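PDB 2P2W: citrate synthase, which probably catalyses the condensation of oxaloacetate with acetyl-CoA and water to give citrate and CoA, a step of the tricarboxylic acid cycle. Local coordinates for residues H89-H101 / Y196-G208. Numbering follows the deposited sequence.
Sequences HYIDVLKIFLSIH and YSCIVGALGALKG
D92 OD1 is gripped by two ammonium groups, K95 NZ of its own helix and K207 NZ of the facing one, the latter weakly. K207 NZ sits before both oxygens, 3.1 Å from D92 OD2 and nearly as close to OD1, in a salt bridge whose hydrogen bonds are both weak. K95 NZ meets D92 OD1 nearly end-on at 2.9 Å, in line with its C-O bond. Both lysines have stronger partners in the second subunit: K207 NZ pairs with D194 of that subunit, and K95 NZ bonds S197 of that subunit.

K207 is fully extended, with CG anti to the backbone N (chi1 -172°). This carries its chain past I91 CG2 and over the H89 ring. There K207 CE makes a CH-pi contact, 4.0 Å from the H89 ring centroid and 13° off the normal. H89 is the N-cap of helix 90-98. Its ND1 accepts from I91 N at 3.0 Å, and its NE2 bonds E216, so both ring nitrogens fix it under the lysine.

Helices 90-98 and 196-207 run antiparallel, their axes 9.7 Å apart. L203 is a knob in the hole formed by I91, L94, K95 and L98. Its CD1 touches both L94 CB and L98 CD1, while its CD2 meets the CD1 atoms of I91 and L94. Farther along, L98 CD1 presses on I199 CG2 at 3.5 Å. V200 spreads its methyls, CG1 against K95 CG and CG2 against L98 CB and S99 OG. V200 also packs on V200 of the second subunit.

This antiparallel pair packing on the second subunit is consistent with the helical dimer interface of citrate synthases. K95 NZ and K207 NZ lie 4.6 Å apart. D92, with D194 of the second subunit, probably balances their charge.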
ATOM      1  N   HIS A  89      -4.109   1.785 -16.464  1.00 20.48           N
ATOM      2  CA  HIS A  89      -2.658   1.679 -16.343  1.00 20.67           C
ATOM      3  C   HIS A  89      -2.433   0.248 -15.845  1.00 19.63           C
ATOM      4  O   HIS A  89      -3.187  -0.247 -15.000  1.00 18.38           O
ATOM      5  CB  HIS A  89      -2.134   2.700 -15.325  1.00 21.75           C
ATOM      6  CG  HIS A  89      -0.637   2.750 -15.222  1.00 24.29           C
ATOM      7  ND1 HIS A  89       0.095   1.804 -14.536  1.00 22.72           N
ATOM      8  CD2 HIS A  89       0.262   3.639 -15.711  1.00 23.97           C
ATOM      9  CE1 HIS A  89       1.380   2.111 -14.602  1.00 25.03           C
ATOM     10  NE2 HIS A  89       1.507   3.220 -15.309  1.00 24.67           N
ATOM     11  N   TYR A  90      -1.410  -0.423 -16.363  1.00 19.19           N
ATOM     12  CA  TYR A  90      -1.150  -1.808 -15.969  1.00 18.72           C
ATOM     13  C   TYR A  90      -0.928  -2.063 -14.478  1.00 19.89           C
ATOM     14  O   TYR A  90      -1.307  -3.122 -13.975  1.00 20.19           O
ATOM     15  CB  TYR A  90       0.004  -2.369 -16.804  1.00 19.01           C
ATOM     16  CG  TYR A  90      -0.430  -2.685 -18.216  1.00 20.27           C
ATOM     17  CD1 TYR A  90      -1.023  -3.910 -18.524  1.00 22.23           C
ATOM     18  CD2 TYR A  90      -0.319  -1.733 -19.233  1.00 22.05           C
ATOM     19  CE1 TYR A  90      -1.499  -4.182 -19.806  1.00 21.86           C
ATOM     20  CE2 TYR A  90      -0.795  -1.994 -20.519  1.00 21.95           C
ATOM     21  CZ  TYR A  90      -1.385  -3.222 -20.795  1.00 22.28           C
ATOM     22  OH  TYR A  90      -1.874  -3.485 -22.056  1.00 21.61           O
ATOM     23  N   ILE A  91      -0.329  -1.115 -13.764  1.00 19.59           N
ATOM     24  CA  ILE A  91      -0.128  -1.301 -12.328  1.00 19.64           C
ATOM     25  C   ILE A  91      -1.502  -1.417 -11.657  1.00 20.33           C
ATOM     26  O   ILE A  91      -1.695  -2.230 -10.745  1.00 18.47           O
ATOM     27  CB  ILE A  91       0.649  -0.114 -11.691  1.00 19.63           C
ATOM     28  CG1 ILE A  91       2.134  -0.183 -12.072  1.00 18.76           C
ATOM     29  CG2 ILE A  91       0.489  -0.136 -10.165  1.00 20.10           C
ATOM     30  CD1 ILE A  91       2.888  -1.383 -11.495  1.00 18.82           C
ATOM     31  N   ASP A  92      -2.455  -0.603 -12.111  1.00 20.27           N
ATOM     32  CA  ASP A  92      -3.802  -0.634 -11.548  1.00 21.55           C
ATOM     33  C   ASP A  92      -4.505  -1.943 -11.891  1.00 21.53           C
ATOM     34  O   ASP A  92      -5.269  -2.477 -11.085  1.00 21.80           O
ATOM     35  CB  ASP A  92      -4.629   0.554 -12.050  1.00 22.08           C
ATOM     36  CG  ASP A  92      -4.163   1.874 -11.460  1.00 25.42           C
ATOM     37  OD1 ASP A  92      -3.497   1.845 -10.404  1.00 25.18           O
ATOM     38  OD2 ASP A  92      -4.468   2.936 -12.039  1.00 26.79           O
ATOM     39  N   VAL A  93      -4.243  -2.452 -13.091  1.00 19.90           N
ATOM     40  CA  VAL A  93      -4.830  -3.712 -13.532  1.00 20.44           C
ATOM     41  C   VAL A  93      -4.391  -4.812 -12.567  1.00 19.84           C
ATOM     42  O   VAL A  93      -5.201  -5.644 -12.142  1.00 20.15           O
ATOM     43  CB  VAL A  93      -4.369  -4.059 -14.970  1.00 20.28           C
ATOM     44  CG1 VAL A  93      -4.814  -5.465 -15.343  1.00 21.15           C
ATOM     45  CG2 VAL A  93      -4.957  -3.048 -15.950  1.00 22.31           C
ATOM     46  N   LEU A  94      -3.106  -4.805 -12.217  1.00 19.73           N
ATOM     47  CA  LEU A  94      -2.564  -5.786 -11.280  1.00 19.79           C
ATOM     48  C   LEU A  94      -3.269  -5.683  -9.924  1.00 20.82           C
ATOM     49  O   LEU A  94      -3.617  -6.699  -9.325  1.00 20.69           O
ATOM     50  CB  LEU A  94      -1.056  -5.575 -11.100  1.00 19.59           C
ATOM     51  CG  LEU A  94      -0.157  -6.046 -12.250  1.00 19.81           C
ATOM     52  CD1 LEU A  94       1.270  -5.555 -12.039  1.00 17.89           C
ATOM     53  CD2 LEU A  94      -0.200  -7.562 -12.331  1.00 19.01           C
ATOM     54  N   LYS A  95      -3.481  -4.458  -9.444  1.00 20.58           N
ATOM     55  CA  LYS A  95      -4.153  -4.252  -8.159  1.00 20.17           C
ATOM     56  C   LYS A  95      -5.519  -4.923  -8.158  1.00 19.88           C
ATOM     57  O   LYS A  95      -5.880  -5.648  -7.224  1.00 19.96           O
ATOM     58  CB  LYS A  95      -4.367  -2.764  -7.881  1.00 20.61           C
ATOM     59  CG  LYS A  95      -3.127  -1.959  -7.560  1.00 21.23           C
ATOM     60  CD  LYS A  95      -3.546  -0.511  -7.404  1.00 24.68           C
ATOM     61  CE  LYS A  95      -2.378   0.444  -7.512  1.00 25.86           C
ATOM     62  NZ  LYS A  95      -2.884   1.844  -7.557  1.00 26.34           N
ATOM     63  N   ILE A  96      -6.282  -4.652  -9.212  1.00 20.38           N
ATOM     64  CA  ILE A  96      -7.622  -5.209  -9.359  1.00 19.57           C
ATOM     65  C   ILE A  96      -7.641  -6.727  -9.250  1.00 19.28           C
ATOM     66  O   ILE A  96      -8.364  -7.294  -8.432  1.00 19.23           O
ATOM     67  CB  ILE A  96      -8.237  -4.819 -10.720  1.00 19.81           C
ATOM     68  CG1 ILE A  96      -8.434  -3.302 -10.789  1.00 18.84           C
ATOM     69  CG2 ILE A  96      -9.565  -5.550 -10.919  1.00 21.77           C
ATOM     70  CD1 ILE A  96      -8.831  -2.794 -12.175  1.00 19.26           C
ATOM     71  N   PHE A  97      -6.844  -7.389 -10.079  1.00 19.31           N
ATOM     72  CA  PHE A  97      -6.881  -8.849 -10.089  1.00 20.52           C
ATOM     73  C   PHE A  97      -6.275  -9.490  -8.822  1.00 21.59           C
ATOM     74  O   PHE A  97      -6.506 -10.650  -8.516  1.00 22.84           O
ATOM     75  CB  PHE A  97      -6.186  -9.354 -11.362  1.00 19.61           C
ATOM     76  CG  PHE A  97      -7.093  -9.164 -12.549  1.00 19.85           C
ATOM     77  CD1 PHE A  97      -8.210  -9.978 -12.706  1.00 21.20           C
ATOM     78  CD2 PHE A  97      -6.846  -8.144 -13.457  1.00 18.93           C
ATOM     79  CE1 PHE A  97      -9.083  -9.764 -13.767  1.00 22.30           C
ATOM     80  CE2 PHE A  97      -7.725  -7.934 -14.516  1.00 20.80           C
ATOM     81  CZ  PHE A  97      -8.849  -8.735 -14.675  1.00 21.64           C
ATOM     82  N   LEU A  98      -5.448  -8.718  -8.079  1.00 21.63           N
ATOM     83  CA  LEU A  98      -4.911  -9.274  -6.830  1.00 24.13           C
ATOM     84  C   LEU A  98      -5.886  -9.090  -5.662  1.00 23.99           C
ATOM     85  O   LEU A  98      -5.691  -9.588  -4.561  1.00 23.33           O
ATOM     86  CB  LEU A  98      -3.596  -8.565  -6.482  1.00 25.21           C
ATOM     87  CG  LEU A  98      -2.443  -8.856  -7.447  1.00 29.39           C
ATOM     88  CD1 LEU A  98      -1.106  -8.370  -6.897  1.00 30.43           C
ATOM     89  CD2 LEU A  98      -2.253 -10.341  -7.761  1.00 30.54           C
ATOM     90  N   SER A  99      -6.946  -8.294  -5.926  1.00 24.79           N
ATOM     91  CA  SER A  99      -7.894  -7.955  -4.863  1.00 26.81           C
ATOM     92  C   SER A  99      -9.225  -8.709  -4.993  1.00 29.50           C
ATOM     93  O   SER A  99     -10.204  -8.412  -4.321  1.00 28.12           O
ATOM     94  CB  SER A  99      -8.157  -6.449  -4.922  1.00 24.99           C
ATOM     95  OG  SER A  99      -6.949  -5.749  -4.629  1.00 24.66           O
ATOM     96  N   ILE A 100      -9.266  -9.686  -5.915  1.00 32.09           N
ATOM     97  CA  ILE A 100     -10.473 -10.502  -6.010  1.00 38.06           C
ATOM     98  C   ILE A 100     -10.282 -11.863  -5.325  1.00 41.33           C
ATOM     99  O   ILE A 100     -10.048 -12.890  -5.948  1.00 44.54           O
ATOM    100  CB  ILE A 100     -10.846 -10.672  -7.486  1.00 38.50           C
ATOM    101  CG1 ILE A 100     -11.156  -9.302  -8.095  1.00 37.86           C
ATOM    102  CG2 ILE A 100     -12.119 -11.530  -7.610  1.00 39.25           C
ATOM    103  CD1 ILE A 100     -10.999  -9.283  -9.617  1.00 41.27           C
ATOM    104  N   HIS A 101     -10.362 -11.818  -3.974  1.00 45.41           N
ATOM    105  CA  HIS A 101     -10.146 -13.013  -3.161  1.00 48.26           C
ATOM    106  C   HIS A 101      -8.903 -13.785  -3.600  1.00 48.53           C
ATOM    107  O   HIS A 101      -7.796 -13.553  -3.130  1.00 49.95           O
ATOM    108  CB  HIS A 101     -11.386 -13.903  -3.254  1.00 50.24           C
ATOM    109  CG  HIS A 101     -11.640 -14.537  -1.911  1.00 53.96           C
ATOM    110  ND1 HIS A 101     -12.803 -15.155  -1.580  1.00 55.20           N
ATOM    111  CD2 HIS A 101     -10.769 -14.620  -0.820  1.00 54.96           C
ATOM    112  CE1 HIS A 101     -12.628 -15.605  -0.321  1.00 55.93           C
ATOM    113  NE2 HIS A 101     -11.420 -15.299   0.157  1.00 56.10           N
ATOM    114  N   TYR A 196      -1.567 -10.322  -0.423  1.00 17.66           N
ATOM    115  CA  TYR A 196      -2.060  -9.531  -1.550  1.00 19.19           C
ATOM    116  C   TYR A 196      -2.085  -8.049  -1.194  1.00 18.69           C
ATOM    117  O   TYR A 196      -1.705  -7.201  -2.006  1.00 17.94           O
ATOM    118  CB  TYR A 196      -3.455 -10.004  -1.959  1.00 20.93           C
ATOM    119  CG  TYR A 196      -3.504 -11.492  -2.193  1.00 25.88           C
ATOM    120  CD1 TYR A 196      -2.714 -12.088  -3.180  1.00 27.40           C
ATOM    121  CD2 TYR A 196      -4.295 -12.315  -1.393  1.00 27.38           C
ATOM    122  CE1 TYR A 196      -2.709 -13.471  -3.361  1.00 30.39           C
ATOM    123  CE2 TYR A 196      -4.299 -13.698  -1.566  1.00 30.37           C
ATOM    124  CZ  TYR A 196      -3.503 -14.269  -2.549  1.00 32.24           C
ATOM    125  OH  TYR A 196      -3.494 -15.638  -2.706  1.00 35.79           O
ATOM    126  N   SER A 197      -2.521  -7.742   0.024  1.00 18.05           N
ATOM    127  CA  SER A 197      -2.567  -6.361   0.482  1.00 17.60           C
ATOM    128  C   SER A 197      -1.167  -5.752   0.484  1.00 17.96           C
ATOM    129  O   SER A 197      -0.983  -4.600   0.079  1.00 17.12           O
ATOM    130  CB  SER A 197      -3.170  -6.279   1.886  1.00 17.00           C
ATOM    131  OG  SER A 197      -4.554  -6.582   1.864  1.00 16.50           O
ATOM    132  N   CYS A 198      -0.180  -6.518   0.945  1.00 17.30           N
ATOM    133  CA  CYS A 198       1.194  -6.029   0.972  1.00 17.29           C
ATOM    134  C   CYS A 198       1.640  -5.693  -0.451  1.00 17.20           C
ATOM    135  O   CYS A 198       2.208  -4.629  -0.702  1.00 16.56           O
ATOM    136  CB  CYS A 198       2.133  -7.089   1.556  1.00 18.41           C
ATOM    137  SG  CYS A 198       1.726  -7.618   3.236  1.00 18.82           S
ATOM    138  N   ILE A 199       1.372  -6.606  -1.380  1.00 17.46           N
ATOM    139  CA  ILE A 199       1.757  -6.419  -2.776  1.00 17.44           C
ATOM    140  C   ILE A 199       1.065  -5.222  -3.434  1.00 18.33           C
ATOM    141  O   ILE A 199       1.705  -4.441  -4.145  1.00 18.44           O
ATOM    142  CB  ILE A 199       1.476  -7.709  -3.587  1.00 18.56           C
ATOM    143  CG1 ILE A 199       2.320  -8.855  -3.015  1.00 18.78           C
ATOM    144  CG2 ILE A 199       1.800  -7.490  -5.069  1.00 17.68           C
ATOM    145  CD1 ILE A 199       2.017 -10.231  -3.613  1.00 18.09           C
ATOM    146  N   VAL A 200      -0.235  -5.071  -3.197  1.00 18.68           N
ATOM    147  CA  VAL A 200      -0.981  -3.963  -3.778  1.00 19.42           C
ATOM    148  C   VAL A 200      -0.444  -2.610  -3.309  1.00 19.08           C
ATOM    149  O   VAL A 200      -0.446  -1.638  -4.065  1.00 18.84           O
ATOM    150  CB  VAL A 200      -2.486  -4.096  -3.463  1.00 20.86           C
ATOM    151  CG1 VAL A 200      -3.231  -2.832  -3.854  1.00 24.60           C
ATOM    152  CG2 VAL A 200      -3.048  -5.285  -4.230  1.00 22.60           C
ATOM    153  N   GLY A 201       0.021  -2.547  -2.064  1.00 18.05           N
ATOM    154  CA  GLY A 201       0.590  -1.308  -1.563  1.00 17.97           C
ATOM    155  C   GLY A 201       1.939  -1.073  -2.229  1.00 18.37           C
ATOM    156  O   GLY A 201       2.266   0.051  -2.621  1.00 19.25           O
ATOM    157  N   ALA A 202       2.724  -2.137  -2.360  1.00 16.98           N
ATOM    158  CA  ALA A 202       4.040  -2.047  -2.998  1.00 17.87           C
ATOM    159  C   ALA A 202       3.881  -1.561  -4.442  1.00 17.98           C
ATOM    160  O   ALA A 202       4.657  -0.734  -4.925  1.00 18.52           O
ATOM    161  CB  ALA A 202       4.728  -3.407  -2.972  1.00 17.44           C
ATOM    162  N   LEU A 203       2.869  -2.080  -5.126  1.00 17.13           N
ATOM    163  CA  LEU A 203       2.597  -1.685  -6.503  1.00 16.88           C
ATOM    164  C   LEU A 203       2.352  -0.182  -6.572  1.00 16.61           C
ATOM    165  O   LEU A 203       2.859   0.499  -7.462  1.00 17.72           O
ATOM    166  CB  LEU A 203       1.372  -2.437  -7.037  1.00 16.76           C
ATOM    167  CG  LEU A 203       1.581  -3.931  -7.321  1.00 17.93           C
ATOM    168  CD1 LEU A 203       0.239  -4.613  -7.557  1.00 18.48           C
ATOM    169  CD2 LEU A 203       2.491  -4.089  -8.538  1.00 17.45           C
ATOM    170  N   GLY A 204       1.568   0.329  -5.627  1.00 15.87           N
ATOM    171  CA  GLY A 204       1.266   1.750  -5.594  1.00 16.53           C
ATOM    172  C   GLY A 204       2.517   2.599  -5.467  1.00 18.04           C
ATOM    173  O   GLY A 204       2.636   3.644  -6.107  1.00 17.52           O
ATOM    174  N   ALA A 205       3.452   2.150  -4.636  1.00 16.87           N
ATOM    175  CA  ALA A 205       4.705   2.870  -4.433  1.00 17.37           C
ATOM    176  C   ALA A 205       5.616   2.771  -5.657  1.00 17.68           C
ATOM    177  O   ALA A 205       6.235   3.756  -6.065  1.00 18.08           O
ATOM    178  CB  ALA A 205       5.427   2.320  -3.212  1.00 17.60           C
ATOM    179  N   LEU A 206       5.696   1.581  -6.242  1.00 17.03           N
ATOM    180  CA  LEU A 206       6.552   1.378  -7.408  1.00 17.16           C
ATOM    181  C   LEU A 206       6.106   2.267  -8.568  1.00 17.29           C
ATOM    182  O   LEU A 206       6.923   2.722  -9.370  1.00 17.06           O
ATOM    183  CB  LEU A 206       6.522  -0.093  -7.835  1.00 17.60           C
ATOM    184  CG  LEU A 206       7.568  -0.502  -8.874  1.00 16.33           C
ATOM    185  CD1 LEU A 206       8.945  -0.422  -8.246  1.00 15.87           C
ATOM    186  CD2 LEU A 206       7.296  -1.921  -9.373  1.00 16.77           C
ATOM    187  N   LYS A 207       4.801   2.518  -8.627  1.00 18.55           N
ATOM    188  CA  LYS A 207       4.184   3.331  -9.671  1.00 18.93           C
ATOM    189  C   LYS A 207       4.639   4.792  -9.689  1.00 18.62           C
ATOM    190  O   LYS A 207       4.637   5.435 -10.743  1.00 17.14           O
ATOM    191  CB  LYS A 207       2.660   3.266  -9.511  1.00 20.53           C
ATOM    192  CG  LYS A 207       1.862   3.913 -10.634  1.00 22.17           C
ATOM    193  CD  LYS A 207       0.369   3.752 -10.390  1.00 24.47           C
ATOM    194  CE  LYS A 207      -0.450   4.283 -11.553  1.00 27.17           C
ATOM    195  NZ  LYS A 207      -1.873   4.476 -11.156  1.00 32.16           N
ATOM    196  N   GLY A 208       5.029   5.313  -8.528  1.00 18.40           N
ATOM    197  CA  GLY A 208       5.459   6.701  -8.432  1.00 17.64           C
ATOM    198  C   GLY A 208       6.642   7.087  -9.308  1.00 17.94           C
ATOM    199  O   GLY A 208       7.563   6.289  -9.499  1.00 17.86           O
TER